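Local atomic coordinates of zinc-type alcohol dehydrogenase-like protein YAHK (Escherichia coli, PDB entry 1UUF), a protein that catalyses the NADPH-dependent reduction of a wide range of aldehydes to the corresponding primary alcohols and binds two zinc ions per subunit. Residues Asp111-Lys114 with His115-Glu118; Leu176-Ala179 with Gly180-Tyr184; Pro268-Leu271 with Asp272-Thr275. All coordinates share one frame; numbering follows the deposited sequence.

The three contacts follow one another along the chain and none touches another. Contacts 1 and 2 each supply cysteine to one of the two zinc ions. Contact 1 (111-118) gives two of the four sulfurs of the second, all-cysteine zinc site. Contact 2 (176-184) gives one ligand of the catalytic zinc. The centres of contacts 1 and 2 lie about 21 Å apart, and their nearest atoms about 12 Å. Contact 2 is also the most central, its centre about 4 Å from that of the chain. Contact 3 (268-275) lies away from both metals, at the start of a short helix in the nucleotide-binding fold, with its centre about 23 Å from that of contact 2 and about 35 Å from that of contact 1.

Contact 1: residues Asp111-Lys114 with His115-Glu118; sequences DSCK and HCEE. With ZN (zinc ion), chain B.
C113 and C116 hold the same zinc ion, each through SG at 2.4 Å. C119 and C127 complete the four-sulfur site. The C113 sulfur is also an acceptor: H115 N points at C113 SG over 3.4 Å, nearly straight at 164°. The chi1 of C113 (88°) puts SG between its backbone N and carbonyl carbon, within reach of H115 N. K114 has a positive phi, which helps the chain make this turn.

The H115 ring lies over the same sulfur. C113 SG sits 3.8 Å from the ring centroid and only 6° off the ring normal, a sulfur-aromatic contact over one face. At the ring's CD2, C113 O approaches to 3.1 Å. C116 then stands at the N-cap of helix 117-120, and its sulfur accepts a bond from a backbone N just beyond E118.

Further out, the K114 chain runs back to D111. NZ forms a salt bridge with D111 OD1 at 2.7 Å, and the same oxygen takes S112 N from above the carboxylate plane. NZ also bonds S112 O at 3.0 Å. E118 reaches R280 of the second subunit in a salt bridge.

Backbone N-H bonds to metal-bound sulfur are expected to spread the negative charge of the thiolates. They probably steady this CxxC turn around its zinc.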
loop_
_atom_site.group_PDB
_atom_site.type_symbol
_atom_site.label_atom_id
_atom_site.label_comp_id
_atom_site.label_asym_id
_atom_site.label_seq_id
_atom_site.Cartn_x
_atom_site.Cartn_y
_atom_site.Cartn_z
ATOM N N ASP A 111 6.492 -25.068 11.834
ATOM C CA ASP A 111 5.542 -25.024 12.947
ATOM C C ASP A 111 5.028 -23.603 13.181
ATOM O O ASP A 111 5.599 -22.633 12.685
ATOM C CB ASP A 111 6.189 -25.556 14.237
ATOM C CG ASP A 111 5.187 -26.256 15.156
ATOM O OD1 ASP A 111 3.970 -26.200 14.877
ATOM O OD2 ASP A 111 5.619 -26.863 16.162
ATOM N N SER A 112 3.921 -23.490 13.906
ATOM C CA SER A 112 3.346 -22.191 14.246
ATOM C C SER A 112 2.494 -22.388 15.501
ATOM O O SER A 112 2.299 -23.523 15.941
ATOM C CB SER A 112 2.512 -21.625 13.088
ATOM O OG SER A 112 1.365 -22.407 12.818
ATOM N N CYS A 113 1.991 -21.307 16.082
ATOM C CA CYS A 113 1.212 -21.438 17.314
ATOM C C CYS A 113 -0.108 -22.189 17.136
ATOM O O CYS A 113 -0.591 -22.823 18.069
ATOM C CB CYS A 113 0.979 -20.062 17.952
ATOM S SG CYS A 113 -0.468 -19.138 17.405
ATOM N N LYS A 114 -0.674 -22.120 15.933
ATOM C CA LYS A 114 -1.922 -22.802 15.584
ATOM C C LYS A 114 -3.205 -22.268 16.207
ATOM O O LYS A 114 -4.274 -22.829 15.971
ATOM C CB LYS A 114 -1.830 -24.293 15.917
ATOM C CG LYS A 114 -0.617 -24.995 15.355
ATOM C CD LYS A 114 -0.617 -26.456 15.769
ATOM C CE LYS A 114 0.745 -27.079 15.556
ATOM N NZ LYS A 114 1.756 -26.392 16.401
ATOM N N HIS A 115 -3.128 -21.199 16.993
ATOM C CA HIS A 115 -4.349 -20.687 17.606
ATOM C C HIS A 115 -4.591 -19.188 17.476
ATOM O O HIS A 115 -5.571 -18.674 18.014
ATOM C CB HIS A 115 -4.398 -21.099 19.081
ATOM C CG HIS A 115 -3.247 -20.595 19.892
ATOM N ND1 HIS A 115 -3.204 -19.322 20.414
ATOM C CD2 HIS A 115 -2.085 -21.189 20.255
ATOM C CE1 HIS A 115 -2.068 -19.152 21.065
ATOM N NE2 HIS A 115 -1.370 -20.271 20.983
ATOM N N CYS A 116 -3.715 -18.484 16.766
ATOM C CA CYS A 116 -3.894 -17.046 16.581
ATOM C C CYS A 116 -4.731 -16.816 15.325
ATOM O O CYS A 116 -5.001 -17.752 14.570
ATOM C CB CYS A 116 -2.543 -16.341 16.433
ATOM S SG CYS A 116 -1.717 -16.654 14.859
ATOM N N GLU A 117 -5.139 -15.573 15.099
ATOM C CA GLU A 117 -5.954 -15.252 13.937
ATOM C C GLU A 117 -5.293 -15.679 12.625
ATOM O O GLU A 117 -5.955 -16.214 11.736
ATOM C CB GLU A 117 -6.252 -13.752 13.900
ATOM C CG GLU A 117 -7.257 -13.357 12.830
ATOM C CD GLU A 117 -7.594 -11.878 12.866
ATOM O OE1 GLU A 117 -7.988 -11.383 13.944
ATOM O OE2 GLU A 117 -7.469 -11.210 11.819
ATOM N N GLU A 118 -3.990 -15.448 12.508
ATOM C CA GLU A 118 -3.265 -15.813 11.293
ATOM C C GLU A 118 -3.274 -17.318 11.034
ATOM O O GLU A 118 -3.615 -17.764 9.944
ATOM C CB GLU A 118 -1.823 -15.300 11.370
ATOM C CG GLU A 118 -1.680 -13.808 11.078
ATOM C CD GLU A 118 -2.501 -12.934 12.014
ATOM O OE1 GLU A 118 -2.212 -12.919 13.231
ATOM O OE2 GLU A 118 -3.436 -12.264 11.528
HETATM ZN ZN ZN B . -0.140 -18.414 15.185
#

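Contact 2: residues Leu176-Ala179 with Gly180-Tyr184; sequences LLCA and GITTY. With ZN (zinc ion), chain C.
C178 and T182 meet one turn apart in the helix, through the C178 carbonyl. The T182 side chain starts at CB, which packs 3.1 Å from C178 O. Its OG1 stands beside the backbone N, anti to the carbonyl carbon (chi1 -68°), and bends back to C178 O at 2.8 Å. The hydroxyl comes from above the carbonyl plane, 49° out of it. T182 N reaches C178 O nearly end-on, also at 2.8 Å, and the oxygen thus has two donors from one residue. OG1 is also 3.9 Å from C178 SG.

C178 SG binds the catalytic zinc at 2.4 Å, and water 1 is a further ligand at 2.3 Å. C60 and H82 complete the site. The helix is wider here, a pi-type turn that includes C178, with I181 N bonded to L176 O at 3.0 Å. G180 fits close beside L176, with its CA 3.4 Å from L176 O.

This buried first part of helix 176-189 packs against two other helices. L176 and T183 touch M209 of helix 205-216. I181 and Y184 pack against helix 317-330, both on E319, and Y184 OH hydrogen-bonds E322.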
loop_
_atom_site.group_PDB
_atom_site.type_symbol
_atom_site.label_atom_id
_atom_site.label_comp_id
_atom_site.label_asym_id
_atom_site.label_seq_id
_atom_site.Cartn_x
_atom_site.Cartn_y
_atom_site.Cartn_z
ATOM N N LEU A 176 9.622 -24.364 -5.855
ATOM C CA LEU A 176 8.252 -23.907 -5.682
ATOM C C LEU A 176 7.942 -23.694 -4.202
ATOM O O LEU A 176 7.132 -22.841 -3.850
ATOM C CB LEU A 176 7.271 -24.928 -6.267
ATOM C CG LEU A 176 7.338 -25.172 -7.780
ATOM C CD1 LEU A 176 6.237 -26.145 -8.188
ATOM C CD2 LEU A 176 7.172 -23.860 -8.519
ATOM N N LEU A 177 8.604 -24.460 -3.339
ATOM C CA LEU A 177 8.369 -24.373 -1.899
ATOM C C LEU A 177 8.675 -23.025 -1.242
ATOM O O LEU A 177 8.261 -22.776 -0.106
ATOM C CB LEU A 177 9.107 -25.508 -1.186
ATOM C CG LEU A 177 8.404 -26.877 -1.258
ATOM C CD1 LEU A 177 7.045 -26.794 -0.563
ATOM C CD2 LEU A 177 8.227 -27.316 -2.705
ATOM N N CYS A 178 9.417 -22.165 -1.932
ATOM C CA CYS A 178 9.675 -20.824 -1.409
ATOM C C CYS A 178 9.556 -19.808 -2.534
ATOM O O CYS A 178 8.651 -18.977 -2.524
ATOM C CB CYS A 178 11.049 -20.684 -0.756
ATOM S SG CYS A 178 11.247 -18.981 -0.094
ATOM N N ALA A 179 10.461 -19.877 -3.508
ATOM C CA ALA A 179 10.415 -18.944 -4.625
ATOM C C ALA A 179 9.033 -18.973 -5.264
ATOM O O ALA A 179 8.467 -17.933 -5.601
ATOM C CB ALA A 179 11.477 -19.301 -5.656
ATOM N N GLY A 180 8.485 -20.174 -5.421
ATOM C CA GLY A 180 7.172 -20.294 -6.029
ATOM C C GLY A 180 6.060 -19.648 -5.220
ATOM O O GLY A 180 5.375 -18.742 -5.699
ATOM N N ILE A 181 5.874 -20.094 -3.984
ATOM C CA ILE A 181 4.799 -19.538 -3.172
ATOM C C ILE A 181 4.978 -18.044 -2.894
ATOM O O ILE A 181 3.998 -17.307 -2.803
ATOM C CB ILE A 181 4.637 -20.325 -1.845
ATOM C CG1 ILE A 181 3.447 -19.781 -1.052
ATOM C CG2 ILE A 181 5.913 -20.246 -1.031
ATOM C CD1 ILE A 181 2.110 -19.891 -1.772
ATOM N N THR A 182 6.224 -17.590 -2.779
ATOM C CA THR A 182 6.483 -16.176 -2.517
ATOM C C THR A 182 5.886 -15.289 -3.608
ATOM O O THR A 182 5.467 -14.160 -3.339
ATOM C CB THR A 182 7.997 -15.912 -2.391
ATOM O OG1 THR A 182 8.471 -16.552 -1.201
ATOM C CG2 THR A 182 8.294 -14.418 -2.305
ATOM N N THR A 183 5.840 -15.796 -4.836
ATOM C CA THR A 183 5.266 -15.018 -5.930
ATOM C C THR A 183 3.810 -15.407 -6.174
ATOM O O THR A 183 2.981 -14.564 -6.522
ATOM C CB THR A 183 6.091 -15.175 -7.243
ATOM O OG1 THR A 183 6.195 -16.559 -7.601
ATOM C CG2 THR A 183 7.491 -14.615 -7.051
ATOM N N TYR A 184 3.492 -16.683 -5.976
ATOM C CA TYR A 184 2.131 -17.165 -6.176
ATOM C C TYR A 184 1.160 -16.479 -5.221
ATOM O O TYR A 184 0.085 -16.036 -5.624
ATOM C CB TYR A 184 2.062 -18.675 -5.933
ATOM C CG TYR A 184 0.702 -19.289 -6.179
ATOM C CD1 TYR A 184 0.332 -19.722 -7.452
ATOM C CD2 TYR A 184 -0.209 -19.456 -5.133
ATOM C CE1 TYR A 184 -0.914 -20.311 -7.680
ATOM C CE2 TYR A 184 -1.456 -20.039 -5.350
ATOM C CZ TYR A 184 -1.799 -20.465 -6.624
ATOM O OH TYR A 184 -3.029 -21.041 -6.841
HETATM ZN ZN ZN C . 13.487 -18.690 0.712
HETATM O O HOH W 1 13.027 -16.762 1.861
#

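Contact 3: residues Pro268-Leu271 with Asp272-Thr275; sequences PHNL and DDFT
The backbone of N270 meets D273 and F274 at the start of the short helix 271-275: N270, at the N-cap position, has positive phi and psi, and helical values follow from L271 on. The carbonyl of N270 faces the first turn. It takes two weak bonds, from D273 N at 3.0 Å and from F274 N at 3.5 Å.

The N270 and D273 side chains run side by side and point the same way. Their amide and carboxylate planes are only 11° apart. N270 ND2 makes a weak bond to D273 OD2 at 3.3 Å, well bent at 120°. The same oxygen rests 3.1 Å from N270 CB. Both side chains have CG beside the backbone N and anti to the carbonyl carbon, consistent with their lying side by side. The N270 side chain makes no capping bond of its own.

On another side of the helix, L271 O is gripped twice by T275. T275 N and T275 OG1 both come to 2.9 Å from L271 O, and they reach it from opposite faces of the carbonyl plane. The hydroxyl can do this because OG1 folds back beside its own backbone N.

The F274 ring turns its edge toward the turn before the helix. H269 O lies in the ring plane, 3.9 Å from F274 CE1. F274 also meets F224 edge-to-face, and both L271 and F274 pack on M284 of strand 282-286. D272 OD1 bonds E298 N.

The D273 carboxylate near the N-terminus of the helix is probably favoured by the helix dipole. The buried T275 hydroxyl is satisfied within its own turn, while the leucine and phenylalanine face the parallel sheet of the Rossmann-type fold.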
loop_
_atom_site.group_PDB
_atom_site.type_symbol
_atom_site.label_atom_id
_atom_site.label_comp_id
_atom_site.label_asym_id
_atom_site.label_seq_id
_atom_site.Cartn_x
_atom_site.Cartn_y
_atom_site.Cartn_z
ATOM N N PRO A 268 15.446 -3.084 -4.839
ATOM C CA PRO A 268 14.653 -2.327 -5.811
ATOM C C PRO A 268 14.974 -0.836 -5.860
ATOM O O PRO A 268 15.058 -0.168 -4.828
ATOM C CB PRO A 268 13.220 -2.594 -5.361
ATOM C CG PRO A 268 13.362 -2.695 -3.879
ATOM C CD PRO A 268 14.593 -3.563 -3.736
ATOM N N HIS A 269 15.159 -0.325 -7.071
ATOM C CA HIS A 269 15.453 1.087 -7.262
ATOM C C HIS A 269 14.387 1.701 -8.154
ATOM O O HIS A 269 13.613 0.989 -8.794
ATOM C CB HIS A 269 16.828 1.274 -7.907
ATOM C CG HIS A 269 17.968 0.860 -7.032
ATOM N ND1 HIS A 269 18.121 1.320 -5.742
ATOM C CD2 HIS A 269 19.017 0.036 -7.264
ATOM C CE1 HIS A 269 19.214 0.797 -5.216
ATOM N NE2 HIS A 269 19.777 0.014 -6.120
ATOM N N ASN A 270 14.354 3.028 -8.182
ATOM C CA ASN A 270 13.399 3.761 -9.002
ATOM C C ASN A 270 11.951 3.318 -8.800
ATOM O O ASN A 270 11.200 3.155 -9.764
ATOM C CB ASN A 270 13.783 3.632 -10.478
ATOM C CG ASN A 270 15.191 4.128 -10.756
ATOM O OD1 ASN A 270 16.159 3.364 -10.701
ATOM N ND2 ASN A 270 15.315 5.419 -11.038
ATOM N N LEU A 271 11.560 3.131 -7.543
ATOM C CA LEU A 271 10.196 2.718 -7.240
ATOM C C LEU A 271 9.212 3.787 -7.692
ATOM O O LEU A 271 8.030 3.507 -7.897
ATOM C CB LEU A 271 10.027 2.470 -5.740
ATOM C CG LEU A 271 10.823 1.293 -5.176
ATOM C CD1 LEU A 271 10.534 1.156 -3.691
ATOM C CD2 LEU A 271 10.446 0.018 -5.917
ATOM N N ASP A 272 9.700 5.013 -7.839
ATOM C CA ASP A 272 8.853 6.113 -8.279
ATOM C C ASP A 272 8.391 5.845 -9.704
ATOM O O ASP A 272 7.221 6.033 -10.031
ATOM C CB ASP A 272 9.622 7.436 -8.227
ATOM C CG ASP A 272 10.059 7.799 -6.823
ATOM O OD1 ASP A 272 9.184 7.886 -5.938
ATOM O OD2 ASP A 272 11.273 8.000 -6.602
ATOM N N ASP A 273 9.317 5.394 -10.545
ATOM C CA ASP A 273 8.999 5.102 -11.938
ATOM C C ASP A 273 7.925 4.030 -12.037
ATOM O O ASP A 273 7.015 4.129 -12.860
ATOM C CB ASP A 273 10.248 4.639 -12.698
ATOM C CG ASP A 273 11.295 5.727 -12.822
ATOM O OD1 ASP A 273 10.918 6.893 -13.071
ATOM O OD2 ASP A 273 12.496 5.413 -12.684
ATOM N N PHE A 274 8.024 3.004 -11.197
ATOM C CA PHE A 274 7.038 1.929 -11.221
ATOM C C PHE A 274 5.681 2.343 -10.666
ATOM O O PHE A 274 4.645 1.907 -11.162
ATOM C CB PHE A 274 7.559 0.711 -10.457
ATOM C CG PHE A 274 8.680 0.004 -11.154
ATOM C CD1 PHE A 274 9.995 0.178 -10.741
ATOM C CD2 PHE A 274 8.422 -0.814 -12.252
ATOM C CE1 PHE A 274 11.043 -0.451 -11.412
ATOM C CE2 PHE A 274 9.465 -1.448 -12.932
ATOM C CZ PHE A 274 10.772 -1.265 -12.511
ATOM N N THR A 275 5.680 3.178 -9.635
ATOM C CA THR A 275 4.421 3.625 -9.052
ATOM C C THR A 275 3.579 4.351 -10.100
ATOM O O THR A 275 2.361 4.187 -10.152
ATOM C CB THR A 275 4.673 4.551 -7.847
ATOM O OG1 THR A 275 5.355 3.811 -6.824
ATOM C CG2 THR A 275 3.358 5.074 -7.286
#